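Long-range contacts in 6-carboxyhexanoate--CoA ligase (Aquifex aeolicus, PDB 5TVA), which belongs to the BioW family of CoA ligases and is modelled here with coenzyme A and adenosine monophosphate bound: residues Ser18-Lys26 / Ile137-Lys145; Glu57-Ile65 / Leu164-Phe172. One frame throughout, in Å; residues are numbered along the deposited sequence.

Contact 1 (Ser18-Lys26 / Ile137-Lys145); sequences SGAERIVKK and IHFDWKDRK. With COA (coenzyme A), chain D.
Glu21 and His138 meet in a His-carboxylate hydrogen bond where two sheets pack at the coenzyme A pocket. Strand 15-25 is an outer strand of the antiparallel three-stranded sheet, and strand 139-141 is an outer strand of the small parallel sheet. Their short segments run at 66° to each other, so side chains rather than a backbone ladder join them. His138 ND1 lies 2.9 Å from Glu21 OE2, an almost straight bond to the syn lone pair of OE2, in the plane of the His138 ring. The other oxygen, Glu21 OE1, takes the backbone N of His138 at 2.8 Å from above the carboxylate plane. Glu21 reaches this far because its chain is extended, with CG anti to the backbone N (chi1 176°). Asp140 makes the second link. Its OD2 accepts Ile23 N at 3.0 Å. Its OD1 is gripped side-on by Arg144, through NE on the syn lone pair and NH2 on the anti side. Arg144 in turn is stacked flat on Arg22, the guanidinium centres 3.7 Å apart and the planes 9° from parallel. Trp141 CD1 covers the opposite face of Arg144. Each arginine has acidic partners: Asp140 and Asp162 for Arg144, Glu35 for Arg22. These carboxylates probably make the stack of two like charges tolerable. In the next shell, Ser5 OG is hydrogen-bonded to Glu21 OE2 and probably helps to position the carboxylate. Gly19, Ala20, Glu21, Ile137 and Phe139 line the coenzyme A pocket; Phe139 CZ touches the ligand atom C6P at 3.6 Å, at the ring edge. A water donates to both backbones, to Glu21 O at 2.6 Å and to Phe139 O at 2.8 Å.

Contact 2 (Glu57-Ile65 / Leu164-Phe172); sequences EVVKFNLKI and LALTFKNLF
The Phe168 ring carries Phe61 CA over one face, in a CH-pi contact 4.1 Å from the ring centroid. This is strand-on-helix packing. Strand 57-60, an outer strand of the parallel sheet, and the loop after it run across helix 158-173, with the short axes of strand and helix at 104°. Leu63 CG, Val59 CG1 and Asn62 OD1 lie at the edge of the Phe168 ring, near its plane. The Asn62 amide stands nearly upright to that plane, at 86°. Next along the helix, the Phe172 ring takes Val59 CG2 over one face, 3.9 Å from its centroid. Glu57 OE2 comes to the edge of the same ring, while Lys234 pairs with this carboxylate in a salt bridge. Both phenylalanines stand one helical turn apart, and with CG anti to the backbone N in both, the rings reach out from the helix to the strand. Val59 bridges them: CG1 reaches Phe168 CE2 at 3.4 Å while CG2 covers Phe172. The Phe61 and Phe168 rings meet obliquely, planes at 53°. Leu164 divides its branches, CD2 against Phe61 CZ and CD1 against Ile65 CD1. No hydrogen bond joins the two segments, so apolar packing dominates their interface. Farther along the helix from Leu164, Leu171 CD1 packs against Leu63 CD2 at 3.7 Å.

The centres of contact 1 and contact 2 lie 14 Å apart. Their segments alternate along the chain, in the order 18-26, 57-65, 137-145, 164-172. Strands 57-60 and 139-141 are the two outer strands of one parallel sheet, with strand 236-239 between them. Helix 144-153 is followed directly by helix 158-173, which packs beside the sheet. The two contacts touch: Phe139 packs on Leu166 and Lys169, and Trp141 on Ala165, while Lys169 NZ probably bonds to Ile137 O. Contact 1 thus joins the antiparallel sheet to this parallel sheet, and contact 2 joins the same sheet to the helix whose Leu166 touches both ligands.

Contact 1 (Ser18-Lys26 / Ile137-Lys145)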
loop_
_atom_site.group_PDB
_atom_site.type_symbol
_atom_site.label_atom_id
_atom_site.label_comp_id
_atom_site.label_asym_id
_atom_site.label_seq_id
_atom_site.Cartn_x
_atom_site.Cartn_y
_atom_site.Cartn_z
ATOM N N SER A 18 -5.148 -6.709 11.686
ATOM C CA SER A 18 -4.766 -5.320 11.892
ATOM C C SER A 18 -3.251 -5.199 11.834
ATOM O O SER A 18 -2.523 -6.155 12.118
ATOM C CB SER A 18 -5.297 -4.789 13.223
ATOM O OG SER A 18 -5.061 -3.395 13.324
ATOM N N GLY A 19 -2.789 -4.010 11.479
ATOM C CA GLY A 19 -1.362 -3.757 11.377
ATOM C C GLY A 19 -1.107 -2.307 11.021
ATOM O O GLY A 19 -1.825 -1.733 10.198
ATOM N N ALA A 20 -0.101 -1.699 11.637
ATOM C CA ALA A 20 0.132 -0.273 11.464
ATOM C C ALA A 20 1.521 0.030 11.996
ATOM O O ALA A 20 2.058 -0.714 12.818
ATOM C CB ALA A 20 -0.925 0.575 12.205
ATOM N N GLU A 21 2.074 1.149 11.544
ATOM C CA GLU A 21 3.374 1.615 11.990
ATOM C C GLU A 21 3.316 3.115 12.225
ATOM O O GLU A 21 2.648 3.845 11.479
ATOM C CB GLU A 21 4.476 1.277 10.966
ATOM C CG GLU A 21 5.859 1.820 11.329
ATOM C CD GLU A 21 6.971 1.195 10.471
ATOM O OE1 GLU A 21 6.656 0.377 9.582
ATOM O OE2 GLU A 21 8.162 1.500 10.721
ATOM N N ARG A 22 3.992 3.559 13.286
ATOM C CA ARG A 22 4.204 4.969 13.580
ATOM C C ARG A 22 5.687 5.206 13.847
ATOM O O ARG A 22 6.348 4.388 14.492
ATOM C CB ARG A 22 3.382 5.413 14.806
ATOM C CG ARG A 22 1.888 5.161 14.653
ATOM C CD ARG A 22 1.209 6.242 13.818
ATOM N NE ARG A 22 -0.237 5.978 13.714
ATOM C CZ ARG A 22 -0.796 5.242 12.756
ATOM N NH1 ARG A 22 -0.044 4.722 11.783
ATOM N NH2 ARG A 22 -2.107 5.049 12.750
ATOM N N ILE A 23 6.208 6.333 13.372
ATOM C CA ILE A 23 7.599 6.706 13.589
ATOM C C ILE A 23 7.565 8.078 14.226
ATOM O O ILE A 23 7.140 9.044 13.587
ATOM C CB ILE A 23 8.410 6.732 12.282
ATOM C CG1 ILE A 23 8.232 5.425 11.531
ATOM C CG2 ILE A 23 9.860 7.032 12.572
ATOM C CD1 ILE A 23 8.861 5.426 10.160
ATOM N N VAL A 24 8.006 8.173 15.481
ATOM C CA VAL A 24 7.773 9.368 16.282
ATOM C C VAL A 24 8.973 9.638 17.184
ATOM O O VAL A 24 9.816 8.765 17.424
ATOM C CB VAL A 24 6.485 9.248 17.142
ATOM C CG1 VAL A 24 5.265 8.988 16.263
ATOM C CG2 VAL A 24 6.621 8.147 18.191
ATOM N N LYS A 25 9.007 10.876 17.696
ATOM C CA LYS A 25 9.925 11.269 18.761
ATOM C C LYS A 25 9.574 10.557 20.063
ATOM O O LYS A 25 8.420 10.194 20.300
ATOM C CB LYS A 25 9.858 12.784 18.987
ATOM C CG LYS A 25 10.502 13.617 17.898
ATOM C CD LYS A 25 10.107 15.094 18.012
ATOM C CE LYS A 25 10.885 15.939 17.004
ATOM N NZ LYS A 25 10.149 17.163 16.585
ATOM N N LYS A 26 10.582 10.395 20.933
ATOM C CA LYS A 26 10.379 9.673 22.188
ATOM C C LYS A 26 9.241 10.267 23.008
ATOM O O LYS A 26 8.509 9.536 23.685
ATOM C CB LYS A 26 11.662 9.661 23.024
ATOM C CG LYS A 26 11.452 9.147 24.459
ATOM C CD LYS A 26 12.764 8.772 25.137
ATOM C CE LYS A 26 12.521 7.939 26.394
ATOM N NZ LYS A 26 11.909 6.590 26.111
ATOM N N ILE A 137 7.344 -1.128 4.451
ATOM C CA ILE A 137 7.343 -0.795 5.879
ATOM C C ILE A 137 8.240 0.415 6.091
ATOM O O ILE A 137 8.812 0.963 5.144
ATOM C CB ILE A 137 7.788 -1.967 6.792
ATOM C CG1 ILE A 137 9.227 -2.417 6.516
ATOM C CG2 ILE A 137 6.814 -3.188 6.694
ATOM C CD1 ILE A 137 9.802 -3.227 7.688
ATOM N N HIS A 138 8.338 0.850 7.351
ATOM C CA HIS A 138 9.274 1.907 7.755
ATOM C C HIS A 138 8.987 3.212 7.020
ATOM O O HIS A 138 9.890 3.876 6.494
ATOM C CB HIS A 138 10.730 1.482 7.543
ATOM C CG HIS A 138 11.228 0.496 8.549
ATOM N ND1 HIS A 138 10.613 0.291 9.765
ATOM C CD2 HIS A 138 12.305 -0.323 8.533
ATOM C CE1 HIS A 138 11.280 -0.622 10.448
ATOM N NE2 HIS A 138 12.315 -1.008 9.723
ATOM N N PHE A 139 7.710 3.570 6.983
ATOM C CA PHE A 139 7.246 4.827 6.418
ATOM C C PHE A 139 6.196 5.398 7.359
ATOM O O PHE A 139 5.489 4.647 8.034
ATOM C CB PHE A 139 6.653 4.630 5.005
ATOM C CG PHE A 139 5.388 3.856 5.004
ATOM C CD1 PHE A 139 4.141 4.510 5.169
ATOM C CD2 PHE A 139 5.411 2.480 4.879
ATOM C CE1 PHE A 139 2.949 3.789 5.219
ATOM C CE2 PHE A 139 4.238 1.758 4.899
ATOM C CZ PHE A 139 2.982 2.422 5.086
ATOM N N ASP A 140 6.100 6.729 7.399
ATOM C CA ASP A 140 5.044 7.404 8.145
ATOM C C ASP A 140 4.953 8.847 7.668
ATOM O O ASP A 140 5.916 9.394 7.109
ATOM C CB ASP A 140 5.299 7.344 9.663
ATOM C CG ASP A 140 4.032 7.639 10.500
ATOM O OD1 ASP A 140 2.927 7.756 9.921
ATOM O OD2 ASP A 140 4.152 7.700 11.746
ATOM N N TRP A 141 3.769 9.441 7.855
ATOM C CA TRP A 141 3.627 10.894 7.751
ATOM C C TRP A 141 4.454 11.564 8.838
ATOM O O TRP A 141 4.368 11.195 10.010
ATOM C CB TRP A 141 2.156 11.342 7.905
ATOM C CG TRP A 141 1.221 10.864 6.841
ATOM C CD1 TRP A 141 0.312 9.858 6.946
ATOM C CD2 TRP A 141 1.127 11.351 5.501
ATOM N NE1 TRP A 141 -0.342 9.686 5.753
ATOM C CE2 TRP A 141 0.135 10.597 4.852
ATOM C CE3 TRP A 141 1.805 12.339 4.778
ATOM C CZ2 TRP A 141 -0.225 10.817 3.518
ATOM C CZ3 TRP A 141 1.449 12.559 3.453
ATOM C CH2 TRP A 141 0.442 11.803 2.837
ATOM N N LYS A 142 5.232 12.570 8.445
ATOM C CA LYS A 142 6.002 13.353 9.407
ATOM C C LYS A 142 5.130 13.896 10.542
ATOM O O LYS A 142 5.502 13.823 11.721
ATOM C CB LYS A 142 6.698 14.502 8.676
ATOM C CG LYS A 142 7.470 15.433 9.589
ATOM C CD LYS A 142 8.429 16.271 8.772
ATOM C CE LYS A 142 9.452 16.927 9.663
ATOM N NZ LYS A 142 10.262 15.873 10.319
ATOM N N ASP A 143 3.978 14.473 10.215
ATOM C CA ASP A 143 3.098 15.048 11.246
ATOM C C ASP A 143 1.719 14.438 11.050
ATOM O O ASP A 143 0.840 15.093 10.483
ATOM C CB ASP A 143 3.060 16.594 11.159
ATOM C CG ASP A 143 2.259 17.229 12.292
ATOM O OD1 ASP A 143 1.638 16.486 13.080
ATOM O OD2 ASP A 143 2.251 18.475 12.406
ATOM N N ARG A 144 1.544 13.187 11.502
ATOM C CA ARG A 144 0.345 12.431 11.131
ATOM C C ARG A 144 -0.946 13.114 11.612
ATOM O O ARG A 144 -1.975 13.067 10.923
ATOM C CB ARG A 144 0.419 11.002 11.670
ATOM C CG ARG A 144 -0.695 10.136 11.120
ATOM C CD ARG A 144 -0.567 8.676 11.518
ATOM N NE ARG A 144 0.192 7.909 10.541
ATOM C CZ ARG A 144 -0.337 7.167 9.566
ATOM N NH1 ARG A 144 -1.669 7.069 9.425
ATOM N NH2 ARG A 144 0.476 6.490 8.743
ATOM N N LYS A 145 -0.916 13.724 12.795
ATOM C CA LYS A 145 -2.100 14.396 13.324
ATOM C C LYS A 145 -2.535 15.514 12.387
ATOM O O LYS A 145 -3.711 15.607 12.010
ATOM C CB LYS A 145 -1.806 14.931 14.730
ATOM C CG LYS A 145 -3.033 15.351 15.582
ATOM C CD LYS A 145 -3.035 16.881 15.800
ATOM C CE LYS A 145 -2.860 17.252 17.257
ATOM N NZ LYS A 145 -1.843 16.347 17.853
HETATM N N1A COA D . -0.491 -8.909 6.366
HETATM C C2A COA D . -0.455 -10.209 6.693
HETATM N N3A COA D . 0.442 -10.685 7.546
HETATM C C4A COA D . 1.368 -9.871 8.090
HETATM C C5A COA D . 1.367 -8.511 7.773
HETATM C C6A COA D . 0.375 -8.052 6.870
HETATM N N6A COA D . 0.349 -6.582 6.487
HETATM N N7A COA D . 2.355 -7.918 8.444
HETATM C C8A COA D . 2.970 -8.843 9.156
HETATM N N9A COA D . 2.365 -10.019 8.979
HETATM C C1B COA D . 2.937 -11.242 9.613
HETATM C C2B COA D . 2.592 -12.457 9.504
HETATM O O2B COA D . 2.272 -12.889 8.143
HETATM C C3B COA D . 4.163 -12.955 9.809
HETATM O O3B COA D . 4.933 -12.582 8.635
HETATM P P3B COA D . 5.604 -13.565 7.449
HETATM O O7A COA D . 6.974 -13.021 7.183
HETATM O O8A COA D . 5.686 -15.007 7.849
HETATM O O9A COA D . 4.817 -13.481 6.168
HETATM C C4B COA D . 4.525 -12.285 10.865
HETATM O O4B COA D . 3.442 -11.175 11.072
HETATM C C5B COA D . 5.968 -11.590 10.785
HETATM O O5B COA D . 5.910 -10.415 10.051
HETATM P P1A COA D . 6.829 -9.049 10.355
HETATM O O1A COA D . 7.608 -8.680 9.086
HETATM O O2A COA D . 7.768 -9.214 11.526
HETATM O O3A COA D . 5.780 -7.812 10.646
HETATM P P2A COA D . 6.074 -6.404 11.522
HETATM O O4A COA D . 5.900 -6.778 13.000
HETATM O O5A COA D . 7.524 -5.926 11.345
HETATM O O6A COA D . 4.935 -5.258 11.030
HETATM C CBP COA D . 3.349 -4.003 9.422
HETATM C CCP COA D . 4.573 -5.031 9.630
HETATM C CDP COA D . 2.023 -4.681 9.857
HETATM C CEP COA D . 3.503 -2.827 10.411
HETATM C CAP COA D . 3.275 -3.494 7.879
HETATM O OAP COA D . 2.357 -4.192 7.123
HETATM C C9P COA D . 2.907 -1.997 7.676
HETATM O O9P COA D . 3.760 -1.140 7.589
HETATM N N8P COA D . 1.510 -1.584 7.569
HETATM C C7P COA D . 1.127 -0.145 7.400
HETATM C C6P COA D . 0.410 0.124 6.085
HETATM C C5P COA D . -0.956 -0.629 5.904
HETATM O O5P COA D . -1.061 -1.776 6.123
HETATM N N4P COA D . -2.123 0.152 5.421
HETATM C C3P COA D . -3.467 -0.541 5.263
HETATM C C2P COA D . -4.375 0.357 4.415
HETATM S S1P COA D . -3.417 0.709 2.909
HETATM O O HOH W 1 2.856 4.320 8.915
#

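Contact 2 (Glu57-Ile65 / Leu164-Phe172)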
loop_
_atom_site.group_PDB
_atom_site.type_symbol
_atom_site.label_atom_id
_atom_site.label_comp_id
_atom_site.label_asym_id
_atom_site.label_seq_id
_atom_site.Cartn_x
_atom_site.Cartn_y
_atom_site.Cartn_z
ATOM N N GLU A 57 15.061 9.510 6.057
ATOM C CA GLU A 57 14.981 10.599 5.103
ATOM C C GLU A 57 13.585 11.203 5.145
ATOM O O GLU A 57 12.591 10.490 5.309
ATOM C CB GLU A 57 15.330 10.147 3.671
ATOM C CG GLU A 57 15.718 11.333 2.775
ATOM C CD GLU A 57 16.080 10.946 1.353
ATOM O OE1 GLU A 57 15.948 11.814 0.460
ATOM O OE2 GLU A 57 16.482 9.786 1.126
ATOM N N VAL A 58 13.536 12.526 5.012
ATOM C CA VAL A 58 12.298 13.291 4.927
ATOM C C VAL A 58 12.055 13.622 3.468
ATOM O O VAL A 58 12.970 14.066 2.771
ATOM C CB VAL A 58 12.384 14.569 5.778
ATOM C CG1 VAL A 58 11.108 15.407 5.639
ATOM C CG2 VAL A 58 12.622 14.187 7.223
ATOM N N VAL A 59 10.834 13.391 2.997
ATOM C CA VAL A 59 10.471 13.590 1.599
ATOM C C VAL A 59 9.161 14.372 1.541
ATOM O O VAL A 59 8.279 14.193 2.391
ATOM C CB VAL A 59 10.346 12.241 0.865
ATOM C CG1 VAL A 59 10.048 12.451 -0.600
ATOM C CG2 VAL A 59 11.638 11.437 1.017
ATOM N N LYS A 60 9.032 15.233 0.529
ATOM C CA LYS A 60 7.863 16.089 0.347
ATOM C C LYS A 60 6.815 15.390 -0.513
ATOM O O LYS A 60 7.072 15.069 -1.677
ATOM C CB LYS A 60 8.280 17.409 -0.294
ATOM C CG LYS A 60 7.145 18.426 -0.452
ATOM C CD LYS A 60 6.776 19.061 0.877
ATOM C CE LYS A 60 5.616 20.056 0.720
ATOM N NZ LYS A 60 5.170 20.620 2.036
ATOM N N PHE A 61 5.627 15.164 0.052
ATOM C CA PHE A 61 4.525 14.614 -0.731
ATOM C C PHE A 61 4.179 15.562 -1.880
ATOM O O PHE A 61 4.191 16.783 -1.721
ATOM C CB PHE A 61 3.299 14.376 0.159
ATOM C CG PHE A 61 2.121 13.783 -0.572
ATOM C CD1 PHE A 61 2.032 12.411 -0.773
ATOM C CD2 PHE A 61 1.099 14.603 -1.061
ATOM C CE1 PHE A 61 0.956 11.853 -1.446
ATOM C CE2 PHE A 61 0.015 14.062 -1.737
ATOM C CZ PHE A 61 -0.058 12.677 -1.937
ATOM N N ASN A 62 3.887 14.986 -3.052
ATOM C CA ASN A 62 3.671 15.819 -4.239
ATOM C C ASN A 62 2.836 15.114 -5.303
ATOM O O ASN A 62 2.953 15.480 -6.475
ATOM C CB ASN A 62 5.013 16.234 -4.844
ATOM C CG ASN A 62 5.801 15.042 -5.371
ATOM O OD1 ASN A 62 5.340 13.898 -5.296
ATOM N ND2 ASN A 62 6.978 15.303 -5.932
ATOM N N LEU A 63 2.064 14.082 -4.961
ATOM C CA LEU A 63 1.199 13.429 -5.925
ATOM C C LEU A 63 -0.117 14.181 -6.048
ATOM O O LEU A 63 -0.647 14.697 -5.061
ATOM C CB LEU A 63 0.910 11.988 -5.510
ATOM C CG LEU A 63 2.015 10.948 -5.394
ATOM C CD1 LEU A 63 1.392 9.644 -4.925
ATOM C CD2 LEU A 63 2.717 10.767 -6.731
ATOM N N LYS A 64 -0.638 14.238 -7.268
ATOM C CA LYS A 64 -1.985 14.729 -7.514
ATOM C C LYS A 64 -2.996 13.629 -7.209
ATOM O O LYS A 64 -2.793 12.461 -7.560
ATOM C CB LYS A 64 -2.121 15.182 -8.971
ATOM C CG LYS A 64 -2.156 16.689 -9.172
ATOM C CD LYS A 64 -1.222 17.419 -8.206
ATOM C CE LYS A 64 -1.660 18.870 -8.033
ATOM N NZ LYS A 64 -0.841 19.585 -7.014
ATOM N N ILE A 65 -4.086 14.000 -6.548
ATOM C CA ILE A 65 -5.141 13.050 -6.207
ATOM C C ILE A 65 -6.323 13.280 -7.130
ATOM O O ILE A 65 -6.677 14.425 -7.426
ATOM C CB ILE A 65 -5.572 13.179 -4.729
ATOM C CG1 ILE A 65 -4.347 13.156 -3.810
ATOM C CG2 ILE A 65 -6.582 12.068 -4.352
ATOM C CD1 ILE A 65 -4.697 13.210 -2.350
ATOM N N LEU A 164 -2.161 6.496 1.014
ATOM C CA LEU A 164 -1.330 7.527 0.399
ATOM C C LEU A 164 0.111 7.438 0.886
ATOM O O LEU A 164 1.048 7.484 0.086
ATOM C CB LEU A 164 -1.887 8.922 0.682
ATOM C CG LEU A 164 -2.866 9.471 -0.357
ATOM C CD1 LEU A 164 -3.669 10.652 0.190
ATOM C CD2 LEU A 164 -2.102 9.867 -1.626
ATOM N N ALA A 165 0.309 7.351 2.204
ATOM C CA ALA A 165 1.673 7.328 2.717
ATOM C C ALA A 165 2.416 6.110 2.192
ATOM O O ALA A 165 3.607 6.192 1.883
ATOM C CB ALA A 165 1.674 7.352 4.247
ATOM N N LEU A 166 1.707 4.985 2.040
ATOM C CA LEU A 166 2.306 3.740 1.563
ATOM C C LEU A 166 2.709 3.823 0.083
ATOM O O LEU A 166 3.817 3.403 -0.279
ATOM C CB LEU A 166 1.321 2.593 1.811
ATOM C CG LEU A 166 1.449 1.079 1.524
ATOM C CD1 LEU A 166 2.577 0.671 0.652
ATOM C CD2 LEU A 166 1.488 0.264 2.814
ATOM N N THR A 167 1.817 4.315 -0.800
ATOM C CA THR A 167 2.195 4.483 -2.207
ATOM C C THR A 167 3.317 5.463 -2.365
ATOM O O THR A 167 4.129 5.340 -3.290
ATOM C CB THR A 167 1.086 5.035 -3.094
ATOM O OG1 THR A 167 0.138 5.827 -2.345
ATOM C CG2 THR A 167 0.490 4.005 -3.891
ATOM N N PHE A 168 3.290 6.535 -1.583
ATOM C CA PHE A 168 4.285 7.539 -1.866
ATOM C C PHE A 168 5.667 6.990 -1.578
ATOM O O PHE A 168 6.607 7.272 -2.332
ATOM C CB PHE A 168 4.024 8.826 -1.100
ATOM C CG PHE A 168 4.915 9.927 -1.544
ATOM C CD1 PHE A 168 4.713 10.525 -2.779
ATOM C CD2 PHE A 168 6.007 10.312 -0.778
ATOM C CE1 PHE A 168 5.562 11.525 -3.231
ATOM C CE2 PHE A 168 6.855 11.306 -1.223
ATOM C CZ PHE A 168 6.633 11.918 -2.449
ATOM N N LYS A 169 5.792 6.160 -0.527
ATOM C CA LYS A 169 7.059 5.489 -0.276
ATOM C C LYS A 169 7.426 4.566 -1.429
ATOM O O LYS A 169 8.574 4.567 -1.878
ATOM C CB LYS A 169 7.023 4.707 1.039
ATOM C CG LYS A 169 8.406 4.661 1.732
ATOM C CD LYS A 169 8.883 3.245 2.035
ATOM C CE LYS A 169 10.201 3.286 2.788
ATOM N NZ LYS A 169 10.668 1.935 3.210
ATOM N N ASN A 170 6.464 3.767 -1.912
ATOM C CA ASN A 170 6.721 2.883 -3.045
ATOM C C ASN A 170 7.299 3.663 -4.220
ATOM O O ASN A 170 8.369 3.329 -4.736
ATOM C CB ASN A 170 5.441 2.157 -3.465
ATOM C CG ASN A 170 4.961 1.171 -2.417
ATOM O OD1 ASN A 170 5.697 0.826 -1.499
ATOM N ND2 ASN A 170 3.714 0.717 -2.547
ATOM N N LEU A 171 6.623 4.743 -4.619
ATOM C CA LEU A 171 7.105 5.560 -5.731
ATOM C C LEU A 171 8.451 6.202 -5.417
ATOM O O LEU A 171 9.307 6.313 -6.300
ATOM C CB LEU A 171 6.079 6.634 -6.092
ATOM C CG LEU A 171 4.697 6.099 -6.473
ATOM C CD1 LEU A 171 3.738 7.258 -6.794
ATOM C CD2 LEU A 171 4.811 5.109 -7.636
ATOM N N PHE A 172 8.662 6.632 -4.171
ATOM C CA PHE A 172 9.964 7.183 -3.820
ATOM C C PHE A 172 11.059 6.122 -3.913
ATOM O O PHE A 172 12.198 6.433 -4.289
ATOM C CB PHE A 172 9.912 7.792 -2.421
ATOM C CG PHE A 172 11.254 8.170 -1.877
ATOM C CD1 PHE A 172 11.833 9.385 -2.215
ATOM C CD2 PHE A 172 11.952 7.302 -1.028
ATOM C CE1 PHE A 172 13.096 9.729 -1.714
ATOM C CE2 PHE A 172 13.220 7.639 -0.529
ATOM C CZ PHE A 172 13.787 8.855 -0.864
#